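Local structure of putative polyketide synthase (Streptomyces coelicolor, 1U0M) at residues M26-T29 against L30-A33; L43-A46 against L47-I50; V61-I64 against E65-L68; C179-P182 against T183-G186; R303-L306 against T307-N311. The protein catalyses the iterative condensation of five malonyl-CoA units and cyclises the resulting pentaketide to 1,3,6,8-tetrahydroxynaphthalene, a precursor of melanin. All blocks are in the same frame, centred on the assembly; numbering follows the deposited sequence.

Interaction 1. Residues M26-T29 against L30-A33; sequences MEET and LELA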
loop_
_atom_site.group_PDB
_atom_site.type_symbol
_atom_site.label_atom_id
_atom_site.label_comp_id
_atom_site.label_asym_id
_atom_site.label_seq_id
_atom_site.Cartn_x
_atom_site.Cartn_y
_atom_site.Cartn_z
ATOM N N MET A 26 -2.043 30.480 12.865
ATOM C CA MET A 26 -3.064 30.927 11.934
ATOM C C MET A 26 -2.651 32.264 11.339
ATOM O O MET A 26 -2.685 32.460 10.128
ATOM C CB MET A 26 -4.378 31.116 12.687
ATOM C CG MET A 26 -5.437 31.884 11.925
ATOM S SD MET A 26 -6.286 30.814 10.813
ATOM C CE MET A 26 -5.148 30.706 9.494
ATOM N N GLU A 27 -2.276 33.181 12.222
ATOM C CA GLU A 27 -1.871 34.523 11.839
ATOM C C GLU A 27 -0.745 34.493 10.822
ATOM O O GLU A 27 -0.809 35.177 9.804
ATOM C CB GLU A 27 -1.426 35.320 13.075
ATOM C CG GLU A 27 -1.896 36.773 13.049
ATOM C CD GLU A 27 -0.918 37.743 13.705
ATOM O OE1 GLU A 27 -0.549 37.523 14.881
ATOM O OE2 GLU A 27 -0.526 38.734 13.041
ATOM N N GLU A 28 0.286 33.702 11.111
ATOM C CA GLU A 28 1.434 33.575 10.222
ATOM C C GLU A 28 1.016 33.075 8.854
ATOM O O GLU A 28 1.484 33.585 7.830
ATOM C CB GLU A 28 2.461 32.607 10.802
ATOM C CG GLU A 28 3.135 33.081 12.069
ATOM C CD GLU A 28 3.826 31.938 12.774
ATOM O OE1 GLU A 28 4.578 31.196 12.104
ATOM O OE2 GLU A 28 3.621 31.776 13.994
ATOM N N THR A 29 0.146 32.069 8.848
ATOM C CA THR A 29 -0.338 31.492 7.596
ATOM C C THR A 29 -0.953 32.579 6.736
ATOM O O THR A 29 -0.665 32.672 5.539
ATOM C CB THR A 29 -1.407 30.394 7.830
ATOM O OG1 THR A 29 -0.817 29.271 8.496
ATOM C CG2 THR A 29 -1.977 29.926 6.507
ATOM N N LEU A 30 -1.791 33.411 7.357
ATOM C CA LEU A 30 -2.453 34.501 6.643
ATOM C C LEU A 30 -1.453 35.492 6.074
ATOM O O LEU A 30 -1.613 35.945 4.945
ATOM C CB LEU A 30 -3.438 35.225 7.571
ATOM C CG LEU A 30 -4.891 34.729 7.538
ATOM C CD1 LEU A 30 -4.922 33.230 7.599
ATOM C CD2 LEU A 30 -5.690 35.334 8.686
ATOM N N GLU A 31 -0.431 35.838 6.857
ATOM C CA GLU A 31 0.591 36.781 6.395
ATOM C C GLU A 31 1.273 36.263 5.140
ATOM O O GLU A 31 1.308 36.944 4.114
ATOM C CB GLU A 31 1.656 36.999 7.469
ATOM C CG GLU A 31 1.113 37.502 8.784
ATOM C CD GLU A 31 2.191 37.600 9.853
ATOM O OE1 GLU A 31 3.186 38.329 9.622
ATOM O OE2 GLU A 31 2.041 36.948 10.917
ATOM N N LEU A 32 1.823 35.054 5.235
ATOM C CA LEU A 32 2.515 34.427 4.114
ATOM C C LEU A 32 1.589 34.395 2.902
ATOM O O LEU A 32 1.939 34.889 1.831
ATOM C CB LEU A 32 2.953 32.993 4.475
ATOM C CG LEU A 32 3.783 32.770 5.744
ATOM C CD1 LEU A 32 4.227 31.341 5.807
ATOM C CD2 LEU A 32 4.993 33.673 5.757
ATOM N N ALA A 33 0.407 33.819 3.073
ATOM C CA ALA A 33 -0.557 33.737 1.982
ATOM C C ALA A 33 -0.787 35.107 1.360
ATOM O O ALA A 33 -0.906 35.237 0.141
ATOM C CB ALA A 33 -1.865 33.170 2.485
#

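Interaction 2. Residues L43-A46 against L47-I50; sequences LPLA and LRLI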
loop_
_atom_site.group_PDB
_atom_site.type_symbol
_atom_site.label_atom_id
_atom_site.label_comp_id
_atom_site.label_asym_id
_atom_site.label_seq_id
_atom_site.Cartn_x
_atom_site.Cartn_y
_atom_site.Cartn_z
ATOM N N LEU A 43 -7.880 36.073 -3.643
ATOM C CA LEU A 43 -7.167 36.183 -2.374
ATOM C C LEU A 43 -8.055 36.383 -1.135
ATOM O O LEU A 43 -7.975 35.606 -0.185
ATOM C CB LEU A 43 -6.135 37.312 -2.452
ATOM C CG LEU A 43 -5.317 37.562 -1.181
ATOM C CD1 LEU A 43 -4.368 36.405 -0.951
ATOM C CD2 LEU A 43 -4.536 38.866 -1.325
ATOM N N PRO A 44 -8.914 37.422 -1.128
ATOM C CA PRO A 44 -9.767 37.626 0.051
ATOM C C PRO A 44 -10.581 36.384 0.392
ATOM O O PRO A 44 -10.730 36.032 1.559
ATOM C CB PRO A 44 -10.641 38.828 -0.344
ATOM C CG PRO A 44 -10.688 38.752 -1.819
ATOM C CD PRO A 44 -9.284 38.350 -2.210
ATOM N N LEU A 45 -11.081 35.710 -0.634
ATOM C CA LEU A 45 -11.863 34.498 -0.429
ATOM C C LEU A 45 -10.990 33.411 0.209
ATOM O O LEU A 45 -11.421 32.697 1.123
ATOM C CB LEU A 45 -12.408 33.995 -1.768
ATOM C CG LEU A 45 -13.004 32.583 -1.693
ATOM C CD1 LEU A 45 -14.310 32.609 -0.890
ATOM C CD2 LEU A 45 -13.241 32.052 -3.101
ATOM N N ALA A 46 -9.758 33.301 -0.278
ATOM C CA ALA A 46 -8.820 32.302 0.216
ATOM C C ALA A 46 -8.544 32.499 1.697
ATOM O O ALA A 46 -8.678 31.566 2.500
ATOM C CB ALA A 46 -7.516 32.372 -0.584
ATOM N N LEU A 47 -8.162 33.720 2.057
ATOM C CA LEU A 47 -7.867 34.056 3.450
ATOM C C LEU A 47 -9.035 33.793 4.406
ATOM O O LEU A 47 -8.837 33.279 5.511
ATOM C CB LEU A 47 -7.441 35.521 3.541
ATOM C CG LEU A 47 -5.948 35.845 3.384
ATOM C CD1 LEU A 47 -5.248 34.798 2.547
ATOM C CD2 LEU A 47 -5.800 37.221 2.766
ATOM N N ARG A 48 -10.247 34.155 3.984
ATOM C CA ARG A 48 -11.439 33.971 4.809
ATOM C C ARG A 48 -11.669 32.496 5.093
ATOM O O ARG A 48 -11.902 32.092 6.240
ATOM C CB ARG A 48 -12.676 34.568 4.105
ATOM C CG ARG A 48 -14.011 34.307 4.831
ATOM C CD ARG A 48 -15.160 35.158 4.258
ATOM N NE ARG A 48 -15.518 34.756 2.901
ATOM C CZ ARG A 48 -16.216 33.666 2.606
ATOM N NH1 ARG A 48 -16.651 32.867 3.570
ATOM N NH2 ARG A 48 -16.457 33.357 1.346
ATOM N N LEU A 49 -11.617 31.699 4.031
ATOM C CA LEU A 49 -11.808 30.255 4.112
ATOM C C LEU A 49 -10.815 29.648 5.093
ATOM O O LEU A 49 -11.181 28.870 5.974
ATOM C CB LEU A 49 -11.622 29.632 2.726
ATOM C CG LEU A 49 -12.833 29.682 1.777
ATOM C CD1 LEU A 49 -13.422 31.073 1.750
ATOM C CD2 LEU A 49 -12.412 29.259 0.382
ATOM N N ILE A 50 -9.554 30.022 4.942
ATOM C CA ILE A 50 -8.524 29.515 5.829
ATOM C C ILE A 50 -8.837 29.894 7.266
ATOM O O ILE A 50 -8.897 29.041 8.150
ATOM C CB ILE A 50 -7.144 30.073 5.435
ATOM C CG1 ILE A 50 -6.716 29.473 4.089
ATOM C CG2 ILE A 50 -6.119 29.736 6.513
ATOM C CD1 ILE A 50 -5.440 30.039 3.540
#

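Interaction 3. Residues V61-I64 against E65-L68; sequences VQPI and EDTL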
loop_
_atom_site.group_PDB
_atom_site.type_symbol
_atom_site.label_atom_id
_atom_site.label_comp_id
_atom_site.label_asym_id
_atom_site.label_seq_id
_atom_site.Cartn_x
_atom_site.Cartn_y
_atom_site.Cartn_z
ATOM N N VAL A 61 8.043 19.531 9.954
ATOM C CA VAL A 61 9.345 18.971 10.265
ATOM C C VAL A 61 10.538 19.883 9.968
ATOM O O VAL A 61 11.590 19.729 10.583
ATOM C CB VAL A 61 9.539 17.595 9.567
ATOM C CG1 VAL A 61 8.649 16.547 10.245
ATOM C CG2 VAL A 61 9.197 17.691 8.078
ATOM N N GLN A 62 10.384 20.825 9.039
ATOM C CA GLN A 62 11.475 21.749 8.722
ATOM C C GLN A 62 11.082 23.190 9.069
ATOM O O GLN A 62 9.904 23.513 9.135
ATOM C CB GLN A 62 11.806 21.730 7.236
ATOM C CG GLN A 62 11.927 20.386 6.558
ATOM C CD GLN A 62 12.140 20.574 5.074
ATOM O OE1 GLN A 62 13.262 20.767 4.620
ATOM N NE2 GLN A 62 11.055 20.563 4.312
ATOM N N PRO A 63 12.070 24.080 9.263
ATOM C CA PRO A 63 11.744 25.469 9.591
ATOM C C PRO A 63 10.836 25.977 8.476
ATOM O O PRO A 63 10.863 25.434 7.375
ATOM C CB PRO A 63 13.106 26.154 9.587
ATOM C CG PRO A 63 14.077 24.993 9.974
ATOM C CD PRO A 63 13.531 23.891 9.119
ATOM N N ILE A 64 10.049 27.017 8.741
ATOM C CA ILE A 64 9.129 27.524 7.724
ATOM C C ILE A 64 9.818 27.994 6.444
ATOM O O ILE A 64 9.302 27.768 5.352
ATOM C CB ILE A 64 8.231 28.671 8.288
ATOM C CG1 ILE A 64 7.229 29.127 7.226
ATOM C CG2 ILE A 64 9.091 29.848 8.742
ATOM C CD1 ILE A 64 6.205 28.081 6.824
ATOM N N GLU A 65 10.983 28.633 6.565
ATOM C CA GLU A 65 11.686 29.119 5.375
ATOM C C GLU A 65 12.149 27.983 4.456
ATOM O O GLU A 65 12.274 28.177 3.246
ATOM C CB GLU A 65 12.908 29.962 5.751
ATOM C CG GLU A 65 12.646 31.093 6.716
ATOM C CD GLU A 65 12.639 30.636 8.164
ATOM O OE1 GLU A 65 12.541 31.507 9.047
ATOM O OE2 GLU A 65 12.733 29.416 8.425
ATOM N N ASP A 66 12.412 26.806 5.027
ATOM C CA ASP A 66 12.856 25.670 4.221
ATOM C C ASP A 66 11.656 24.944 3.610
ATOM O O ASP A 66 11.726 24.475 2.480
ATOM C CB ASP A 66 13.670 24.679 5.054
ATOM C CG ASP A 66 14.911 25.300 5.670
ATOM O OD1 ASP A 66 15.696 25.947 4.951
ATOM O OD2 ASP A 66 15.114 25.128 6.883
ATOM N N THR A 67 10.554 24.855 4.351
ATOM C CA THR A 67 9.375 24.177 3.828
ATOM C C THR A 67 8.709 24.961 2.711
ATOM O O THR A 67 8.007 24.384 1.884
ATOM C CB THR A 67 8.343 23.855 4.940
ATOM O OG1 THR A 67 7.015 24.142 4.475
ATOM C CG2 THR A 67 8.620 24.611 6.146
ATOM N N LEU A 68 8.940 26.272 2.675
ATOM C CA LEU A 68 8.370 27.120 1.625
ATOM C C LEU A 68 9.154 26.964 0.317
ATOM O O LEU A 68 8.650 27.226 -0.777
ATOM C CB LEU A 68 8.375 28.578 2.063
ATOM C CG LEU A 68 7.370 29.034 3.124
ATOM C CD1 LEU A 68 7.657 30.497 3.466
ATOM C CD2 LEU A 68 5.940 28.879 2.620
HETATM O O HOH W 1 10.923 21.491 1.370
#

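Interaction 4. Residues C179-P182 against T183-G186; sequences CYQP and TDLG. With GOL (glycerol), chain D.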
loop_
_atom_site.group_PDB
_atom_site.type_symbol
_atom_site.label_atom_id
_atom_site.label_comp_id
_atom_site.label_asym_id
_atom_site.label_seq_id
_atom_site.Cartn_x
_atom_site.Cartn_y
_atom_site.Cartn_z
ATOM N N CYS A 179 4.686 18.240 0.780
ATOM C CA CYS A 179 3.904 18.160 -0.436
ATOM C C CYS A 179 3.451 19.555 -0.814
ATOM O O CYS A 179 2.569 19.721 -1.632
ATOM C CB CYS A 179 2.707 17.223 -0.251
ATOM S SG CYS A 179 3.168 15.463 -0.221
ATOM N N TYR A 180 4.072 20.565 -0.212
ATOM C CA TYR A 180 3.741 21.956 -0.525
ATOM C C TYR A 180 4.257 22.259 -1.932
ATOM O O TYR A 180 5.434 22.029 -2.220
ATOM C CB TYR A 180 4.402 22.907 0.479
ATOM C CG TYR A 180 4.299 24.365 0.081
ATOM C CD1 TYR A 180 3.051 25.002 -0.025
ATOM C CD2 TYR A 180 5.437 25.091 -0.249
ATOM C CE1 TYR A 180 2.954 26.325 -0.460
ATOM C CE2 TYR A 180 5.353 26.405 -0.682
ATOM C CZ TYR A 180 4.113 27.016 -0.790
ATOM O OH TYR A 180 4.040 28.303 -1.258
ATOM N N GLN A 181 3.384 22.774 -2.799
ATOM C CA GLN A 181 3.749 23.091 -4.183
ATOM C C GLN A 181 3.503 24.554 -4.532
ATOM O O GLN A 181 2.388 24.933 -4.917
ATOM C CB GLN A 181 2.948 22.229 -5.160
ATOM C CG GLN A 181 2.938 20.748 -4.856
ATOM C CD GLN A 181 4.234 20.031 -5.209
ATOM O OE1 GLN A 181 4.395 18.864 -4.875
ATOM N NE2 GLN A 181 5.140 20.713 -5.898
ATOM N N PRO A 182 4.549 25.392 -4.445
ATOM C CA PRO A 182 4.453 26.825 -4.750
ATOM C C PRO A 182 3.681 27.092 -6.037
ATOM O O PRO A 182 2.982 28.105 -6.161
ATOM C CB PRO A 182 5.911 27.246 -4.872
ATOM C CG PRO A 182 6.597 26.338 -3.934
ATOM C CD PRO A 182 5.953 25.011 -4.209
ATOM N N THR A 183 3.812 26.171 -6.983
ATOM C CA THR A 183 3.149 26.269 -8.277
ATOM C C THR A 183 1.620 26.172 -8.266
ATOM O O THR A 183 0.967 26.734 -9.139
ATOM C CB THR A 183 3.684 25.191 -9.240
ATOM O OG1 THR A 183 3.479 23.899 -8.664
ATOM C CG2 THR A 183 5.166 25.386 -9.491
ATOM N N ASP A 184 1.046 25.438 -7.312
ATOM C CA ASP A 184 -0.407 25.297 -7.232
ATOM C C ASP A 184 -0.992 26.633 -6.745
ATOM O O ASP A 184 -0.839 27.002 -5.575
ATOM C CB ASP A 184 -0.778 24.149 -6.282
ATOM C CG ASP A 184 -0.455 22.768 -6.868
ATOM O OD1 ASP A 184 -0.557 21.748 -6.148
ATOM O OD2 ASP A 184 -0.106 22.698 -8.057
ATOM N N LEU A 185 -1.657 27.347 -7.655
ATOM C CA LEU A 185 -2.231 28.658 -7.357
ATOM C C LEU A 185 -3.751 28.740 -7.257
ATOM O O LEU A 185 -4.288 29.832 -7.107
ATOM C CB LEU A 185 -1.754 29.681 -8.392
ATOM C CG LEU A 185 -0.250 29.916 -8.541
ATOM C CD1 LEU A 185 -0.026 30.893 -9.688
ATOM C CD2 LEU A 185 0.352 30.461 -7.233
ATOM N N GLY A 186 -4.451 27.613 -7.357
ATOM C CA GLY A 186 -5.903 27.652 -7.233
ATOM C C GLY A 186 -6.313 27.864 -5.776
ATOM O O GLY A 186 -5.568 27.477 -4.875
HETATM C C1 GOL D . -0.025 22.750 -3.109
HETATM O O1 GOL D . 0.730 23.122 -1.947
HETATM C C2 GOL D . -0.718 21.447 -2.749
HETATM O O2 GOL D . -1.920 21.396 -3.536
HETATM C C3 GOL D . 0.218 20.312 -3.063
HETATM O O3 GOL D . -0.287 19.015 -2.758
HETATM O O HOH W 2 0.741 27.161 -3.754
#

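Interaction 5. Residues R303-L306 against T307-N311; sequences RATL and TEYGN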
loop_
_atom_site.group_PDB
_atom_site.type_symbol
_atom_site.label_atom_id
_atom_site.label_comp_id
_atom_site.label_asym_id
_atom_site.label_seq_id
_atom_site.Cartn_x
_atom_site.Cartn_y
_atom_site.Cartn_z
ATOM N N ARG A 303 -12.023 17.538 16.199
ATOM C CA ARG A 303 -11.864 18.972 16.037
ATOM C C ARG A 303 -10.687 19.505 16.852
ATOM O O ARG A 303 -10.081 20.511 16.487
ATOM C CB ARG A 303 -13.158 19.694 16.429
ATOM C CG ARG A 303 -13.228 21.129 15.921
ATOM C CD ARG A 303 -14.623 21.748 16.044
ATOM N NE ARG A 303 -15.625 21.064 15.226
ATOM C CZ ARG A 303 -16.299 19.983 15.610
ATOM N NH1 ARG A 303 -16.085 19.457 16.808
ATOM N NH2 ARG A 303 -17.183 19.423 14.789
ATOM N N ALA A 304 -10.359 18.827 17.945
ATOM C CA ALA A 304 -9.244 19.240 18.792
ATOM C C ALA A 304 -7.904 19.001 18.091
ATOM O O ALA A 304 -6.972 19.804 18.211
ATOM C CB ALA A 304 -9.284 18.476 20.108
ATOM N N THR A 305 -7.802 17.891 17.365
ATOM C CA THR A 305 -6.569 17.567 16.646
ATOM C C THR A 305 -6.353 18.592 15.541
ATOM O O THR A 305 -5.246 19.093 15.340
ATOM C CB THR A 305 -6.645 16.169 15.988
ATOM O OG1 THR A 305 -6.866 15.180 16.997
ATOM C CG2 THR A 305 -5.351 15.845 15.240
ATOM N N LEU A 306 -7.426 18.913 14.830
ATOM C CA LEU A 306 -7.339 19.854 13.725
ATOM C C LEU A 306 -7.016 21.273 14.200
ATOM O O LEU A 306 -6.273 22.004 13.540
ATOM C CB LEU A 306 -8.651 19.826 12.928
ATOM C CG LEU A 306 -9.191 18.434 12.549
ATOM C CD1 LEU A 306 -10.501 18.586 11.781
ATOM C CD2 LEU A 306 -8.178 17.677 11.710
ATOM N N THR A 307 -7.561 21.647 15.356
ATOM C CA THR A 307 -7.349 22.974 15.921
ATOM C C THR A 307 -5.908 23.194 16.361
ATOM O O THR A 307 -5.359 24.292 16.198
ATOM C CB THR A 307 -8.290 23.218 17.138
ATOM O OG1 THR A 307 -9.655 23.131 16.711
ATOM C CG2 THR A 307 -8.062 24.593 17.724
ATOM N N GLU A 308 -5.299 22.143 16.902
ATOM C CA GLU A 308 -3.927 22.205 17.398
ATOM C C GLU A 308 -2.845 21.652 16.454
ATOM O O GLU A 308 -1.697 22.096 16.489
ATOM C CB GLU A 308 -3.839 21.478 18.752
ATOM C CG GLU A 308 -2.426 21.370 19.292
ATOM C CD GLU A 308 -2.326 20.648 20.632
ATOM O OE1 GLU A 308 -2.963 19.583 20.807
ATOM O OE2 GLU A 308 -1.583 21.146 21.503
ATOM N N TYR A 309 -3.202 20.695 15.610
ATOM C CA TYR A 309 -2.223 20.092 14.716
ATOM C C TYR A 309 -2.537 20.339 13.248
ATOM O O TYR A 309 -1.649 20.315 12.397
ATOM C CB TYR A 309 -2.159 18.577 14.976
ATOM C CG TYR A 309 -1.658 18.190 16.357
ATOM C CD1 TYR A 309 -1.911 16.920 16.882
ATOM C CD2 TYR A 309 -0.914 19.082 17.128
ATOM C CE1 TYR A 309 -1.430 16.548 18.142
ATOM C CE2 TYR A 309 -0.428 18.726 18.385
ATOM C CZ TYR A 309 -0.688 17.460 18.885
ATOM O OH TYR A 309 -0.199 17.106 20.122
ATOM N N GLY A 310 -3.805 20.587 12.958
ATOM C CA GLY A 310 -4.210 20.798 11.586
ATOM C C GLY A 310 -4.574 19.432 11.058
ATOM O O GLY A 310 -4.742 18.490 11.831
ATOM N N ASN A 311 -4.700 19.305 9.748
ATOM C CA ASN A 311 -5.032 18.016 9.181
ATOM C C ASN A 311 -3.747 17.233 8.977
ATOM O O ASN A 311 -2.957 17.532 8.076
ATOM C CB ASN A 311 -5.739 18.180 7.848
ATOM C CG ASN A 311 -6.360 16.901 7.383
ATOM O OD1 ASN A 311 -5.805 15.812 7.604
ATOM N ND2 ASN A 311 -7.516 17.006 6.730
#

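Interaction 1. Residues M26-T29 against L30-A33
The backbone N-H groups of Leu30, Glu31, Leu32 and Ala33 reach back to the carbonyl oxygens of Met26, Glu27, Glu28 and Thr29 in an unbroken i to i+4 series, the straightest bond being Leu32 N to Glu28 O (3.0 Å, 176° at the hydrogen). On the apolar flank Met26 sends CG anti to its amide nitrogen (chi1 166°) and then bends twice, which brings CE beside Leu30 CD1; their modelled spacing is too short to be trusted in detail. Leu30 CD1 also lies 3.5 Å from Met26 O. Met26 and Leu30 both pack on Ile50. These are the opening turns of helix 26-37, which directly follows strand 22-25: Thr25 OG1 binds Glu28 N, and Thr29 OG1 returns to Thr25 O. On the acidic flank the like-charged Glu27 OE2 and Glu31 OE2 come within 3.8 Å, their carboxylate planes 22° apart. Nearness to the N-terminal end of the helix probably offsets part of this repulsion, and Glu31 OE1 has a long, weak ion pair with Arg35. Glu31 CG sits 3.2 Å from Glu27 O. Leu32 CG rests 3.2 Å from Glu28 O, and Ala33 CB is 3.3 Å from Thr29 O.

Interaction 2. Residues L43-A46 against L47-I50
Leu47 N donates to Leu43 O over 2.9 Å, an almost linear bond (172° at the hydrogen). The next donors repeat it one residue at a time: Arg48 N to Pro44 O at 3.1 Å, and Ile50 N to Ala46 O at 3.0 Å. Leu49 N points likewise to Leu45 O, an oxygen whose position is less certain because Leu49 CD1 is modelled too near it. Pro44, in the first turn, needs no partner for its nitrogen, which carries no hydrogen. Leu43 and Leu47 form one apolar patch, Leu43 CD1 and Leu47 CD1 touching at 3.9 Å while Leu43 CG approaches Leu47 CD2 at 4.0 Å. Leu43 has CG anti to the backbone nitrogen (chi1 179°), which brings CD1 beside the Leu47 methyls. A second patch joins Leu45 CG to Leu49 CD2, 4.0 Å apart, though the detailed placement of this pair is doubtful. Ile50 lays CG1 3.3 Å from Ala46 O. Helix 43-52 is amphipathic: Leu47 meets Ala33 and Arg34 of helix 26-37, Ala46 and Leu49 meet Leu190 and Leu191 of helix 187-195, and Pro44 and Arg48 remain exposed. Main-chain polarity is thus settled within the helix itself, and Leu47, Leu49, Ala46 and Ile50 are left to pack on the neighbouring helices by apolar contact.

Interaction 3. Residues V61-I64 against E65-L68
Pro63 O receives two backbone N-H groups from the turn that follows it: Thr67 N at 3.1 Å with a fairly straight approach (159°), and Asp66 N, a weak bond bent to 134°. The oxygen is modelled too close to Thr67 CG2, so its exact place is less sure. One residue on, Ile64 O accepts Leu68 N at 3.1 Å, a bond bent to 139° at the hydrogen. Water 1 accepts from Gln62 NE2 at 3.1 Å and can donate to Asp66 O at 3.3 Å, although it has more acceptors within range than protons to give. The Gln62 chain runs extended beyond CG, and this carries the amide alongside the helix to meet the water. Ahead of the turn, Val61 N is bound by Asp198 OD2. The Asp66 carboxylate leans back over the proline ring, OD2 lying 3.3 Å from Pro63 CG. On the other flank Ile64 CD1 packs against Leu68 CG at 4.0 Å and also faces Leu32. An alanine in place of Ile64 would probably leave Leu68 CG and Leu32 without the CD1 methyl they pack on, seating the turn less firmly against helix 26-37. The arrangement is a single-turn helix, 64-67, with proline at the N-cap position, placed between strand 57-60 and the long helix 73-99.

Interaction 4. Residues C179-P182 against T183-G186
A type I beta turn runs from Gln181 to Asp184, with Pro182 and Thr183 at its corners, in the loop that leads from strand 167-175 to helix 187-195. Asp184 N closes it on Gln181 O at 2.8 Å; the donor sits above the carbonyl plane, well off the lone pairs. Water 2 lies beside the turn and can give a proton to Gln181 O at 3.0 Å. Gln181 and Asp184 send their side chains out side by side, in the same direction, with Gln181 CB 3.7 Å from Asp184 OD1. Between them and the preceding backbone sits a glycerol, probably from the crystallisation liquor, its C3 end less surely placed. Its O1 takes a nearly linear bond from Gln181 N (2.8 Å, 175°), and its O2 donates to Asp184 OD1 at 3.0 Å. The Asp184 carboxylate is aimed at the glycerol by a first torsion of -71°, which sets CG beside the backbone nitrogen. Phe241 N and Asn193 OD1 also bond to the glycerol, and His240 touches the side chains of Gln181, Thr183 and Asp184. Tyr180 holds one ring face toward Pro182 N, which is offset to the rim, and its OH bonds to Arg36. Beyond the turn, where Gly186 takes the N-cap position of the next helix, Leu185 CD2 reaches back to within 3.7 Å of Pro182 O.

Interaction 5. Residues R303-L306 against T307-N311
Thr307 grips Arg303 O twice, OG1 at 2.7 Å and the backbone N at 3.0 Å, from opposite faces of the carbonyl plane. A first torsion of -61° puts OG1 beside its own nitrogen, within range of that oxygen. A valine here would probably leave Arg303 O with the backbone N-H alone and set a methyl group against a polar atom. This grip belongs to the tight part, with Tyr309 N meeting Thr305 O at 2.6 Å and Gly310 N bonding weakly to Thr305 O and Leu306 O. Leu306 CD2 packs 3.5 Å from Gly310 O, and Leu306 CA points a CH at the same oxygen. The partly exposed side is looser: Arg303 beyond CG and Glu308 turn to partners outside, Glu308 to a salt bridge with Arg323, itself in a cation-pi contact with Tyr309. After helix 300-308, Gly310 is the first residue to leave helical angles, with phi 90°, where a CB would jam against Tyr309 O. The chain then delivers Asn311, its OD1 bound to Ala313 N, next to Cys146, the active-site residue by similarity; this placement is consistent with the asparagine of the Cys-His-Asn triad in chalcone synthase-like enzymes of the thiolase fold.

Interactions 1 to 4 form one connected outer layer of the N-terminal half. Interaction 1 sits centrally: Leu30 CD1 packs on Ile50 CG2 of interaction 2 at 3.8 Å, and Leu32 CD1 on Ile64 CD1 of interaction 3 at 3.9 Å. Interaction 3 in turn meets interaction 4, where Leu68 O is 3.4 Å from Tyr180 CE2. A polyethylene glycol, probably from the crystallisation liquor, passes about 4 Å from the side chains of Leu32 and Thr67 and bonds weakly to Tyr180 OH. Interaction 5 stands apart, its centre about 17 Å from that of interaction 1, and alone adjoins the active site, the Asn311 side chain lying about 4 Å from that of Cys146.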